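Local coordinates for methyl-accepting chemotaxis protein, putative (Geobacter sulfurreducens, PDB 3OOV), which is a putative bacterial chemoreceptor whose GAF domain probably senses a signal and helps relay it to the chemotaxis machinery, at residues A[157-160]-A[161-164]; A[144-147]-A[148-152]; A[18-21]-A[22-26]; A[98-101]-A[102-106]; A[87-91]-A[92-96]. All coordinates share one frame; numbering follows the deposited sequence.

Interaction 1. Residues A[157-160]-A[161-164]; sequences SSAI and VRIN
Asn164 turns back on Ile160 through its first torsion: CG lies anti to the carbonyl carbon and beside its own backbone N (chi1 -73°). Ile160 holds its CG2 branch anti to the backbone N, on the side of the next turn. The two side chains therefore run side by side and point the same way. Asn164 ND2 comes to 3.3 Å from Ile160 CG2, an amide nitrogen resting on a methyl. It also lies near Ile160 O, but the angle is too poor for a bond. That carbonyl accepts instead from the backbone, with Asn164 N 2.8 Å from Ile160 O. All this belongs to helix 143-167, the long C-terminal helix of the GAF-domain structure. Its i to i+4 bonds include the straight one from Arg162 N to Ser158 O, 3.0 Å long at 174°. On the buried side, Ile163 CG1 sits 3.2 Å from Ala159 O and its CD1 follows along the same carbonyl. Ile163 and Ala159 both pack on Val20 of helix 17-31. Val161 sets CG2 3.5 Å from Ser157 O, while Ser157 OG is bonded to Val121 O at the sheet. The side chain of Arg162 bends near its end. The bend brings NH2 to 4.1 Å from Ala159 CB, and the guanidinium meets this methyl obliquely. Arg162 NH1 is held by Ser14 O, in the link between helices 7-13 and 17-31.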
loop_
_atom_site.group_PDB
_atom_site.type_symbol
_atom_site.label_atom_id
_atom_site.label_comp_id
_atom_site.label_asym_id
_atom_site.label_seq_id
_atom_site.Cartn_x
_atom_site.Cartn_y
_atom_site.Cartn_z
ATOM N N SER A 157 4.537 -0.114 17.484
ATOM C CA SER A 157 5.856 0.434 17.095
ATOM C C SER A 157 6.347 1.486 18.152
ATOM O O SER A 157 7.415 1.333 18.758
ATOM C CB SER A 157 5.725 1.061 15.694
ATOM O OG SER A 157 6.841 1.875 15.438
ATOM N N SER A 158 5.527 2.495 18.445
ATOM C CA SER A 158 5.796 3.398 19.632
ATOM C C SER A 158 6.158 2.696 20.927
ATOM O O SER A 158 7.093 3.094 21.618
ATOM C CB SER A 158 4.580 4.272 19.952
ATOM O OG SER A 158 4.392 5.138 18.872
ATOM N N ALA A 159 5.415 1.653 21.273
ATOM C CA ALA A 159 5.669 0.973 22.506
ATOM C C ALA A 159 6.954 0.099 22.442
ATOM O O ALA A 159 7.646 -0.093 23.458
ATOM C CB ALA A 159 4.498 0.135 22.890
ATOM N N ILE A 160 7.251 -0.484 21.274
ATOM C CA ILE A 160 8.497 -1.215 21.136
ATOM C C ILE A 160 9.684 -0.247 21.379
ATOM O O ILE A 160 10.616 -0.580 22.067
ATOM C CB ILE A 160 8.567 -1.908 19.796
ATOM C CG1 ILE A 160 7.525 -3.047 19.841
ATOM C CG2 ILE A 160 10.055 -2.416 19.491
ATOM C CD1 ILE A 160 7.297 -3.722 18.542
ATOM N N VAL A 161 9.605 0.943 20.790
ATOM C CA VAL A 161 10.609 1.984 20.944
ATOM C C VAL A 161 10.763 2.392 22.425
ATOM O O VAL A 161 11.901 2.370 22.941
ATOM C CB VAL A 161 10.330 3.195 20.032
ATOM C CG1 VAL A 161 11.199 4.425 20.421
ATOM C CG2 VAL A 161 10.626 2.828 18.599
ATOM N N ARG A 162 9.644 2.724 23.095
ATOM C CA ARG A 162 9.655 2.999 24.534
ATOM C C ARG A 162 10.306 1.865 25.306
ATOM O O ARG A 162 11.184 2.092 26.133
ATOM C CB ARG A 162 8.255 3.274 25.121
ATOM C CG ARG A 162 8.203 3.272 26.687
ATOM C CD ARG A 162 6.768 3.635 27.344
ATOM N NE ARG A 162 5.692 2.670 26.999
ATOM C CZ ARG A 162 5.623 1.419 27.441
ATOM N NH1 ARG A 162 6.528 0.988 28.315
ATOM N NH2 ARG A 162 4.649 0.605 27.001
ATOM N N ILE A 163 9.898 0.632 25.049
ATOM C CA ILE A 163 10.425 -0.451 25.843
ATOM C C ILE A 163 11.945 -0.603 25.556
ATOM O O ILE A 163 12.749 -0.791 26.489
ATOM C CB ILE A 163 9.653 -1.726 25.620
ATOM C CG1 ILE A 163 8.203 -1.623 26.164
ATOM C CG2 ILE A 163 10.392 -2.930 26.187
ATOM C CD1 ILE A 163 7.267 -2.808 25.688
ATOM N N ASN A 164 12.336 -0.480 24.287
ATOM C CA ASN A 164 13.745 -0.669 23.950
ATOM C C ASN A 164 14.646 0.419 24.576
ATOM O O ASN A 164 15.709 0.100 25.106
ATOM C CB ASN A 164 13.972 -0.802 22.413
ATOM C CG ASN A 164 13.485 -2.166 21.844
ATOM O OD1 ASN A 164 13.430 -3.178 22.547
ATOM N ND2 ASN A 164 13.200 -2.189 20.539
#

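Interaction 2. Residues A[144-147]-A[148-152]; sequences TDVD and TIKLF
Thr148, Ile149, Lys150 and Leu151 each give a backbone N-H to the carbonyl four residues earlier, so 144-152 is continuous alpha-helix. The bonds are uneven. Lys150 N to Val146 O is 2.9 Å and nearly straight, at 169°. Leu151 N lies above the plane of the Asp147 carbonyl, 3.1 Å from Asp147 O, and its bond is more bent, at 144°.

Among the side chains, Lys150 and Val146 meet most directly. Lys150 CG is anti to the carbonyl carbon (chi1 -77°), and this lays the start of the chain over the previous turn. Lys150 CG is 3.4 Å from Val146 O. Lys150 CD then passes Val146 CG1 at 3.9 Å, the two side chains crossing at a slant. Beyond CD the lysine bends away, and NZ forms a salt bridge with Asp143 of the second subunit. Asp147 is not its partner here, since their charged atoms are well apart.

The stretch lies in the first half of helix 143-167, which packs against the antiparallel sheet of the GAF fold. Ile149 faces that sheet, packing on strands 115-122 and 125-133. Its CG1 lies 3.4 Å from Asp145 O and its CD1 3.6 Å from the same Asp145 O. Thr148 OG1 stands 3.5 Å from Thr144 O. Asp145 is buried, but its carboxylate is well satisfied: OD1 takes a hydrogen bond from Tyr34, and OD2 pairs with Arg139 and with the backbone N of Asn142.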
loop_
_atom_site.group_PDB
_atom_site.type_symbol
_atom_site.label_atom_id
_atom_site.label_comp_id
_atom_site.label_asym_id
_atom_site.label_seq_id
_atom_site.Cartn_x
_atom_site.Cartn_y
_atom_site.Cartn_z
ATOM N N THR A 144 -10.810 1.918 5.400
ATOM C CA THR A 144 -10.964 2.272 6.826
ATOM C C THR A 144 -10.482 1.129 7.723
ATOM O O THR A 144 -10.055 1.378 8.810
ATOM C CB THR A 144 -12.398 2.656 7.257
ATOM O OG1 THR A 144 -13.222 1.467 7.253
ATOM C CG2 THR A 144 -12.975 3.698 6.286
ATOM N N ASP A 145 -10.574 -0.122 7.260
ATOM C CA ASP A 145 -10.023 -1.215 8.066
ATOM C C ASP A 145 -8.497 -1.037 8.108
ATOM O O ASP A 145 -7.915 -1.206 9.173
ATOM C CB ASP A 145 -10.365 -2.590 7.501
ATOM C CG ASP A 145 -11.868 -2.866 7.519
ATOM O OD1 ASP A 145 -12.458 -2.847 8.614
ATOM O OD2 ASP A 145 -12.414 -3.050 6.417
ATOM N N VAL A 146 -7.883 -0.756 6.956
ATOM C CA VAL A 146 -6.437 -0.470 6.864
ATOM C C VAL A 146 -6.039 0.675 7.810
ATOM O O VAL A 146 -5.091 0.527 8.536
ATOM C CB VAL A 146 -5.974 -0.177 5.404
ATOM C CG1 VAL A 146 -4.609 0.530 5.379
ATOM C CG2 VAL A 146 -5.920 -1.454 4.576
ATOM N N ASP A 147 -6.810 1.773 7.881
ATOM C CA ASP A 147 -6.495 2.861 8.830
ATOM C C ASP A 147 -6.521 2.311 10.209
ATOM O O ASP A 147 -5.774 2.752 11.059
ATOM C CB ASP A 147 -7.498 4.043 8.844
ATOM C CG ASP A 147 -7.609 4.759 7.522
ATOM O OD1 ASP A 147 -6.710 4.635 6.669
ATOM O OD2 ASP A 147 -8.652 5.455 7.345
ATOM N N THR A 148 -7.458 1.425 10.505
ATOM C CA THR A 148 -7.537 0.970 11.891
ATOM C C THR A 148 -6.343 0.055 12.299
ATOM O O THR A 148 -5.875 0.094 13.435
ATOM C CB THR A 148 -8.833 0.269 12.161
ATOM O OG1 THR A 148 -9.851 1.258 12.328
ATOM C CG2 THR A 148 -8.746 -0.507 13.449
ATOM N N ILE A 149 -5.903 -0.767 11.359
ATOM C CA ILE A 149 -4.837 -1.737 11.580
ATOM C C ILE A 149 -3.506 -0.965 11.693
ATOM O O ILE A 149 -2.748 -1.210 12.633
ATOM C CB ILE A 149 -4.858 -2.825 10.444
ATOM C CG1 ILE A 149 -6.104 -3.724 10.603
ATOM C CG2 ILE A 149 -3.536 -3.701 10.370
ATOM C CD1 ILE A 149 -6.380 -4.495 9.233
ATOM N N LYS A 150 -3.288 -0.013 10.777
ATOM C CA LYS A 150 -2.168 0.960 10.818
ATOM C C LYS A 150 -2.077 1.703 12.110
ATOM O O LYS A 150 -0.974 1.945 12.597
ATOM C CB LYS A 150 -2.238 1.990 9.686
ATOM C CG LYS A 150 -1.805 1.461 8.397
ATOM C CD LYS A 150 -1.813 2.540 7.311
ATOM C CE LYS A 150 -0.492 3.324 7.277
ATOM N NZ LYS A 150 -0.448 4.146 5.993
ATOM N N LEU A 151 -3.228 2.029 12.698
ATOM C CA LEU A 151 -3.230 2.662 14.004
ATOM C C LEU A 151 -2.652 1.746 15.063
ATOM O O LEU A 151 -1.914 2.230 15.948
ATOM C CB LEU A 151 -4.646 3.063 14.399
ATOM C CG LEU A 151 -4.998 3.959 15.590
ATOM C CD1 LEU A 151 -4.481 5.415 15.455
ATOM C CD2 LEU A 151 -6.519 3.953 15.645
ATOM N N PHE A 152 -3.016 0.457 15.050
ATOM C CA PHE A 152 -2.503 -0.481 16.076
ATOM C C PHE A 152 -1.039 -0.860 15.848
ATOM O O PHE A 152 -0.322 -1.120 16.823
ATOM C CB PHE A 152 -3.353 -1.775 16.199
ATOM C CG PHE A 152 -4.605 -1.592 17.041
ATOM C CD1 PHE A 152 -4.732 -2.221 18.241
ATOM C CD2 PHE A 152 -5.665 -0.805 16.574
ATOM C CE1 PHE A 152 -5.889 -2.036 19.040
ATOM C CE2 PHE A 152 -6.789 -0.617 17.342
ATOM C CZ PHE A 152 -6.906 -1.246 18.580
#

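Interaction 3. Residues A[18-21]-A[22-26]; sequences DEVL and RLCAE
Arg22 folds back over the turn before it, and its side chain meets Asp18 and Glu19 along most of its length. Its CB is 3.5 Å from Asp18 O, the carbonyl that also accepts the backbone bond from Arg22 N. CG lies anti to the carbonyl carbon (chi1 -72°) and stays on this carbonyl, 3.4 Å from Asp18 O. The chain then bends at its third torsion, which returns the head group toward the start of the helix. NE and CZ still lie near Asp18 O. The guanidinium turns one face to the backbone, with Glu19 CA 3.6 Å above its plane and toward the rim. Asp18 O lies over that same face. At the tip the two nitrogens divide: NH1 reaches 3.8 Å from Asp18 CB, and NH2 reaches 3.8 Å from Glu19 CB. The Glu19 carboxylate stands at 79° to the guanidinium plane.

On the other flanks, Leu23 CG rests 3.4 Å from Glu19 O. Cys24 packs on Ala156 of helix 143-167, and Val20 on Ile11 of helix 7-13. Leu21 and Ala25 pack on strands 36-42 and 48-55, so helix 17-31 packs on the sheet with one flank and on helix 143-167 with another.

Neither acid touches the arginine with its charged oxygens. Glu19 OE1 is 4.7 Å from Arg22 NH2, while OE2 is bonded to Ser14. The attraction is therefore probably diffuse: two nearby negative charges steady a guanidinium that otherwise rests on the backbone and on methylene carbons.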
loop_
_atom_site.group_PDB
_atom_site.type_symbol
_atom_site.label_atom_id
_atom_site.label_comp_id
_atom_site.label_asym_id
_atom_site.label_seq_id
_atom_site.Cartn_x
_atom_site.Cartn_y
_atom_site.Cartn_z
ATOM N N ASP A 18 6.150 -8.639 23.751
ATOM C CA ASP A 18 5.209 -9.654 23.318
ATOM C C ASP A 18 3.861 -9.457 23.961
ATOM O O ASP A 18 2.797 -9.688 23.325
ATOM C CB ASP A 18 5.743 -11.026 23.661
ATOM C CG ASP A 18 6.866 -11.449 22.750
ATOM O OD1 ASP A 18 7.219 -10.696 21.795
ATOM O OD2 ASP A 18 7.386 -12.562 22.982
ATOM N N GLU A 19 3.881 -9.041 25.239
ATOM C CA GLU A 19 2.629 -8.733 25.913
ATOM C C GLU A 19 1.896 -7.567 25.222
ATOM O O GLU A 19 0.676 -7.581 25.085
ATOM C CB GLU A 19 2.907 -8.432 27.385
ATOM C CG GLU A 19 1.726 -8.186 28.266
ATOM C CD GLU A 19 2.172 -7.992 29.726
ATOM O OE1 GLU A 19 1.868 -8.906 30.535
ATOM O OE2 GLU A 19 2.863 -6.970 30.035
ATOM N N VAL A 20 2.651 -6.568 24.786
ATOM C CA VAL A 20 2.080 -5.423 24.130
ATOM C C VAL A 20 1.473 -5.854 22.785
ATOM O O VAL A 20 0.459 -5.312 22.356
ATOM C CB VAL A 20 3.143 -4.393 23.855
ATOM C CG1 VAL A 20 2.715 -3.381 22.763
ATOM C CG2 VAL A 20 3.538 -3.662 25.179
ATOM N N LEU A 21 2.127 -6.800 22.125
ATOM C CA LEU A 21 1.671 -7.326 20.858
ATOM C C LEU A 21 0.389 -8.146 21.114
ATOM O O LEU A 21 -0.606 -7.923 20.435
ATOM C CB LEU A 21 2.770 -8.169 20.220
ATOM C CG LEU A 21 3.951 -7.259 19.834
ATOM C CD1 LEU A 21 5.079 -8.078 19.244
ATOM C CD2 LEU A 21 3.564 -6.134 18.834
ATOM N N ARG A 22 0.401 -8.990 22.143
ATOM C CA ARG A 22 -0.792 -9.735 22.463
ATOM C C ARG A 22 -2.015 -8.823 22.735
ATOM O O ARG A 22 -3.100 -9.037 22.171
ATOM C CB ARG A 22 -0.543 -10.793 23.550
ATOM C CG ARG A 22 0.287 -11.989 23.062
ATOM C CD ARG A 22 0.346 -13.136 24.095
ATOM N NE ARG A 22 0.767 -12.641 25.406
ATOM C CZ ARG A 22 2.019 -12.663 25.890
ATOM N NH1 ARG A 22 3.037 -13.193 25.207
ATOM N NH2 ARG A 22 2.253 -12.145 27.091
ATOM N N LEU A 23 -1.803 -7.760 23.488
ATOM C CA LEU A 23 -2.847 -6.773 23.801
ATOM C C LEU A 23 -3.308 -5.983 22.602
ATOM O O LEU A 23 -4.518 -5.659 22.480
ATOM C CB LEU A 23 -2.339 -5.765 24.818
ATOM C CG LEU A 23 -2.187 -6.183 26.274
ATOM C CD1 LEU A 23 -1.204 -5.189 26.997
ATOM C CD2 LEU A 23 -3.608 -6.226 26.999
ATOM N N CYS A 24 -2.374 -5.635 21.710
ATOM C CA CYS A 24 -2.795 -5.092 20.432
ATOM C C CYS A 24 -3.737 -6.041 19.666
ATOM O O CYS A 24 -4.696 -5.580 19.021
ATOM C CB CYS A 24 -1.597 -4.796 19.531
ATOM S SG CYS A 24 -0.755 -3.287 19.968
ATOM N N ALA A 25 -3.427 -7.323 19.676
ATOM C CA ALA A 25 -4.171 -8.275 18.889
ATOM C C ALA A 25 -5.534 -8.489 19.597
ATOM O O ALA A 25 -6.597 -8.470 18.962
ATOM C CB ALA A 25 -3.418 -9.542 18.772
ATOM N N GLU A 26 -5.505 -8.614 20.929
ATOM C CA GLU A 26 -6.734 -8.563 21.748
ATOM C C GLU A 26 -7.641 -7.436 21.410
ATOM O O GLU A 26 -8.805 -7.677 21.091
ATOM C CB GLU A 26 -6.471 -8.666 23.264
ATOM C CG GLU A 26 -6.047 -10.133 23.611
ATOM C CD GLU A 26 -5.580 -10.396 25.098
ATOM O OE1 GLU A 26 -4.912 -11.458 25.324
ATOM O OE2 GLU A 26 -5.903 -9.589 26.017
#

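Interaction 4. Residues A[98-101]-A[102-106]; sequences FRLQ and SPYDA
Leu100 and Tyr104 cross at about a right angle, meeting near their roots. Leu100 CB is 4.0 Å from Tyr104 CB, and Leu100 CD1 lies 4.2 Å from the same Tyr104 CB. The ring leads away from this meeting point, and its hydroxyl is bonded to Pro68 O on strand 66-68. Gln101 O approaches the edge of the ring near its plane and lies 3.5 Å from Tyr104 CB.

The backbone between them turns sharply through a cis peptide before Pro103. Residues 101-104 form a type VIa turn, the class built on a cis-proline, within the long loop between strands 86-88 and 115-122. The turn runs straight into a short 3-10 segment, 104-106.

Asp105 swings back over the turn. Its CG sits between its own N and carbonyl carbon (chi1 73°), which brings the carboxylate against the Gln101 peptide, with Asp105 CG 3.6 Å from Gln101 C. Asp105 N also gives a bond to Gln101 O, 3.1 Å long and bent to 142°, from well above the carbonyl plane. Leu100 packs on Ile76 of helix 74-82 and on Leu110, which also touches Tyr104.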
loop_
_atom_site.group_PDB
_atom_site.type_symbol
_atom_site.label_atom_id
_atom_site.label_comp_id
_atom_site.label_asym_id
_atom_site.label_seq_id
_atom_site.Cartn_x
_atom_site.Cartn_y
_atom_site.Cartn_z
ATOM N N PHE A 98 2.709 -14.029 -4.738
ATOM C CA PHE A 98 1.982 -13.576 -3.559
ATOM C C PHE A 98 1.627 -14.737 -2.636
ATOM O O PHE A 98 1.567 -14.529 -1.432
ATOM C CB PHE A 98 0.711 -12.778 -3.880
ATOM C CG PHE A 98 0.965 -11.341 -4.276
ATOM C CD1 PHE A 98 2.036 -11.004 -5.084
ATOM C CD2 PHE A 98 0.093 -10.328 -3.870
ATOM C CE1 PHE A 98 2.256 -9.678 -5.432
ATOM C CE2 PHE A 98 0.285 -9.009 -4.247
ATOM C CZ PHE A 98 1.370 -8.681 -5.016
ATOM N N ARG A 99 1.434 -15.940 -3.176
ATOM C CA ARG A 99 0.904 -17.040 -2.377
ATOM C C ARG A 99 1.893 -17.439 -1.276
ATOM O O ARG A 99 3.109 -17.449 -1.481
ATOM C CB ARG A 99 0.619 -18.311 -3.210
ATOM C CG ARG A 99 -0.047 -18.123 -4.560
ATOM C CD ARG A 99 -1.523 -17.872 -4.532
ATOM N NE ARG A 99 -1.799 -16.879 -5.586
ATOM C CZ ARG A 99 -2.318 -17.147 -6.787
ATOM N NH1 ARG A 99 -2.659 -18.390 -7.119
ATOM N NH2 ARG A 99 -2.501 -16.157 -7.664
ATOM N N LEU A 100 1.364 -17.808 -0.134
ATOM C CA LEU A 100 2.162 -18.476 0.870
ATOM C C LEU A 100 2.574 -19.871 0.424
ATOM O O LEU A 100 1.791 -20.575 -0.166
ATOM C CB LEU A 100 1.388 -18.550 2.172
ATOM C CG LEU A 100 0.995 -17.199 2.727
ATOM C CD1 LEU A 100 0.292 -17.329 4.127
ATOM C CD2 LEU A 100 2.186 -16.285 2.767
ATOM N N GLN A 101 3.810 -20.254 0.667
ATOM C CA GLN A 101 4.289 -21.613 0.372
ATOM C C GLN A 101 4.542 -22.342 1.707
ATOM O O GLN A 101 4.459 -21.716 2.774
ATOM C CB GLN A 101 5.612 -21.528 -0.432
ATOM C CG GLN A 101 5.479 -20.976 -1.848
ATOM C CD GLN A 101 6.864 -20.589 -2.507
ATOM O OE1 GLN A 101 7.862 -21.316 -2.406
ATOM N NE2 GLN A 101 6.892 -19.445 -3.185
ATOM N N SER A 102 4.877 -23.640 1.681
ATOM C CA SER A 102 5.447 -24.298 2.896
ATOM C C SER A 102 6.693 -23.566 3.406
ATOM O O SER A 102 7.572 -23.307 2.614
ATOM C CB SER A 102 5.827 -25.753 2.604
ATOM O OG SER A 102 6.020 -26.383 3.876
ATOM N N PRO A 103 6.833 -23.287 4.728
ATOM C CA PRO A 103 5.996 -23.781 5.824
ATOM C C PRO A 103 4.831 -22.880 6.181
ATOM O O PRO A 103 4.028 -23.286 7.048
ATOM C CB PRO A 103 6.991 -23.880 7.009
ATOM C CG PRO A 103 7.907 -22.652 6.783
ATOM C CD PRO A 103 8.072 -22.650 5.242
ATOM N N TYR A 104 4.742 -21.664 5.589
ATOM C CA TYR A 104 3.662 -20.715 5.974
ATOM C C TYR A 104 2.233 -21.335 5.727
ATOM O O TYR A 104 1.291 -21.072 6.479
ATOM C CB TYR A 104 3.780 -19.380 5.222
ATOM C CG TYR A 104 4.933 -18.410 5.594
ATOM C CD1 TYR A 104 4.673 -17.264 6.329
ATOM C CD2 TYR A 104 6.245 -18.622 5.144
ATOM C CE1 TYR A 104 5.677 -16.351 6.643
ATOM C CE2 TYR A 104 7.275 -17.705 5.434
ATOM C CZ TYR A 104 6.981 -16.594 6.186
ATOM O OH TYR A 104 7.935 -15.684 6.531
ATOM N N ASP A 105 2.080 -22.147 4.703
ATOM C CA ASP A 105 0.757 -22.608 4.318
ATOM C C ASP A 105 0.320 -23.869 5.098
ATOM O O ASP A 105 -0.753 -24.419 4.852
ATOM C CB ASP A 105 0.703 -22.840 2.808
ATOM C CG ASP A 105 1.466 -24.091 2.356
ATOM O OD1 ASP A 105 1.378 -24.386 1.151
ATOM O OD2 ASP A 105 2.155 -24.770 3.162
ATOM N N ALA A 106 1.161 -24.285 6.046
ATOM C CA ALA A 106 0.822 -25.355 6.990
ATOM C C ALA A 106 0.117 -24.742 8.208
ATOM O O ALA A 106 -0.346 -25.481 9.074
ATOM C CB ALA A 106 2.118 -26.106 7.451
#

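Interaction 5. Residues A[87-91]-A[92-96]; sequences MIDDV and SAYPT
Ala93 and Tyr94 bond back to Asp90 and Val91 in two successive i to i+3 steps, a 3-10 turn just beyond strand 86-88; Ala93 N is 3.1 Å from Asp90 O and Tyr94 N is 3.2 Å from Val91 O. Asp90 adds an Asx turn. Its OD1 takes Ser92 N at 3.0 Å and Ser92 OG at 2.8 Å. Both donors reach Asp90 OD1 from the same face of the carboxylate, the hydroxyl from further above its plane. Two bonds thus grip one oxygen and fix the carboxylate against the turn.

Tyr94 folds back toward the strand, its CG anti to the carbonyl carbon (chi1 -71°). Ile88 CD1 stands directly over the ring centre, 4.1 Å from the Tyr94 centroid, a CH-pi contact. Ile88 CG2 touches Tyr94 CD2 at 3.8 Å. Asp90 O lies at the ring edge in its plane, 3.3 Å from Tyr94 CD2.

Arg83 of the second subunit makes a cation-pi contact with Tyr94, and Phe98 meets the ring with planes nearly parallel. Ile88 joins Phe115 on strand 115-122 by backbone bonds, and the selenomethionine Met87 packs on Val146 of helix 143-167.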
loop_
_atom_site.group_PDB
_atom_site.type_symbol
_atom_site.label_atom_id
_atom_site.label_comp_id
_atom_site.label_asym_id
_atom_site.label_seq_id
_atom_site.Cartn_x
_atom_site.Cartn_y
_atom_site.Cartn_z
HETATM N N MSE A 87 -3.104 -4.944 0.655
HETATM C CA MSE A 87 -4.475 -5.289 0.911
HETATM C C MSE A 87 -4.923 -6.222 -0.178
HETATM O O MSE A 87 -4.889 -5.869 -1.352
HETATM C CB MSE A 87 -5.373 -4.073 1.175
HETATM C CG MSE A 87 -5.298 -2.921 0.226
HETATM SE SE MSE A 87 -6.432 -1.410 0.937
HETATM C CE MSE A 87 -7.926 -2.467 1.555
ATOM N N ILE A 88 -5.154 -7.475 0.208
ATOM C CA ILE A 88 -5.285 -8.556 -0.752
ATOM C C ILE A 88 -6.729 -9.067 -0.666
ATOM O O ILE A 88 -7.102 -9.778 0.264
ATOM C CB ILE A 88 -4.258 -9.703 -0.495
ATOM C CG1 ILE A 88 -2.802 -9.151 -0.473
ATOM C CG2 ILE A 88 -4.353 -10.811 -1.589
ATOM C CD1 ILE A 88 -2.290 -8.730 -1.825
ATOM N N ASP A 89 -7.550 -8.668 -1.628
ATOM C CA ASP A 89 -8.987 -8.968 -1.526
ATOM C C ASP A 89 -9.246 -10.438 -1.851
ATOM O O ASP A 89 -10.143 -11.056 -1.278
ATOM C CB ASP A 89 -9.861 -7.971 -2.328
ATOM C CG ASP A 89 -9.411 -7.789 -3.760
ATOM O OD1 ASP A 89 -8.884 -8.749 -4.399
ATOM O OD2 ASP A 89 -9.624 -6.663 -4.287
ATOM N N ASP A 90 -8.452 -10.982 -2.762
ATOM C CA ASP A 90 -8.507 -12.389 -3.085
ATOM C C ASP A 90 -7.138 -12.795 -3.589
ATOM O O ASP A 90 -6.718 -12.362 -4.652
ATOM C CB ASP A 90 -9.514 -12.670 -4.199
ATOM C CG ASP A 90 -9.801 -14.153 -4.363
ATOM O OD1 ASP A 90 -8.858 -14.979 -4.363
ATOM O OD2 ASP A 90 -10.977 -14.512 -4.508
ATOM N N VAL A 91 -6.456 -13.681 -2.875
ATOM C CA VAL A 91 -5.094 -13.990 -3.313
ATOM C C VAL A 91 -4.992 -14.519 -4.736
ATOM O O VAL A 91 -3.976 -14.321 -5.377
ATOM C CB VAL A 91 -4.286 -14.819 -2.281
ATOM C CG1 VAL A 91 -4.593 -16.283 -2.417
ATOM C CG2 VAL A 91 -2.761 -14.514 -2.449
ATOM N N SER A 92 -6.031 -15.165 -5.270
ATOM C CA SER A 92 -5.899 -15.799 -6.605
ATOM C C SER A 92 -5.933 -14.753 -7.767
ATOM O O SER A 92 -5.633 -15.093 -8.884
ATOM C CB SER A 92 -6.942 -16.942 -6.819
ATOM O OG SER A 92 -8.240 -16.394 -6.705
ATOM N N ALA A 93 -6.267 -13.502 -7.489
ATOM C CA ALA A 93 -6.244 -12.452 -8.503
ATOM C C ALA A 93 -4.862 -11.756 -8.605
ATOM O O ALA A 93 -4.729 -10.795 -9.363
ATOM C CB ALA A 93 -7.351 -11.357 -8.211
ATOM N N TYR A 94 -3.886 -12.191 -7.790
ATOM C CA TYR A 94 -2.561 -11.586 -7.745
ATOM C C TYR A 94 -1.520 -12.534 -8.323
ATOM O O TYR A 94 -1.769 -13.702 -8.432
ATOM C CB TYR A 94 -2.205 -11.143 -6.283
ATOM C CG TYR A 94 -3.040 -9.950 -5.876
ATOM C CD1 TYR A 94 -2.640 -8.618 -6.133
ATOM C CD2 TYR A 94 -4.308 -10.149 -5.349
ATOM C CE1 TYR A 94 -3.477 -7.553 -5.773
ATOM C CE2 TYR A 94 -5.081 -9.134 -5.034
ATOM C CZ TYR A 94 -4.686 -7.840 -5.269
ATOM O OH TYR A 94 -5.585 -6.867 -4.894
ATOM N N PRO A 95 -0.325 -12.008 -8.693
ATOM C CA PRO A 95 0.743 -12.890 -9.208
ATOM C C PRO A 95 1.074 -13.988 -8.213
ATOM O O PRO A 95 0.855 -13.834 -6.989
ATOM C CB PRO A 95 1.957 -11.966 -9.352
ATOM C CG PRO A 95 1.409 -10.547 -9.360
ATOM C CD PRO A 95 0.109 -10.598 -8.557
ATOM N N THR A 96 1.593 -15.074 -8.775
ATOM C CA THR A 96 1.969 -16.314 -8.105
ATOM C C THR A 96 2.885 -16.137 -6.882
ATOM O O THR A 96 2.687 -16.770 -5.874
ATOM C CB THR A 96 2.600 -17.245 -9.147
ATOM O OG1 THR A 96 1.576 -17.551 -10.090
ATOM C CG2 THR A 96 3.037 -18.564 -8.551
#

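In the fold
Along the chain the order is interaction 3, 5, 4, 2, 1. Interactions 1 and 2 share helix 143-167, their centres 19 Å apart. Interaction 3, on helix 17-31, touches both: it reaches interaction 1 through Val20, and its Cys24 O meets Phe152 of interaction 2. These three lie in the helical layer packed against the antiparallel sheet. Interactions 4 and 5 lie in and beside the loop after edge strand 86-88, with centres 14 Å apart. Arg99 and Phe98 join them. Interaction 1 is about 30 Å from interaction 4, centre to centre, across the chain's middle. Met87 links interactions 5 and 2, and both touch the second subunit. The dimer contact thus draws on both the edge-strand loop and the C-terminal helix.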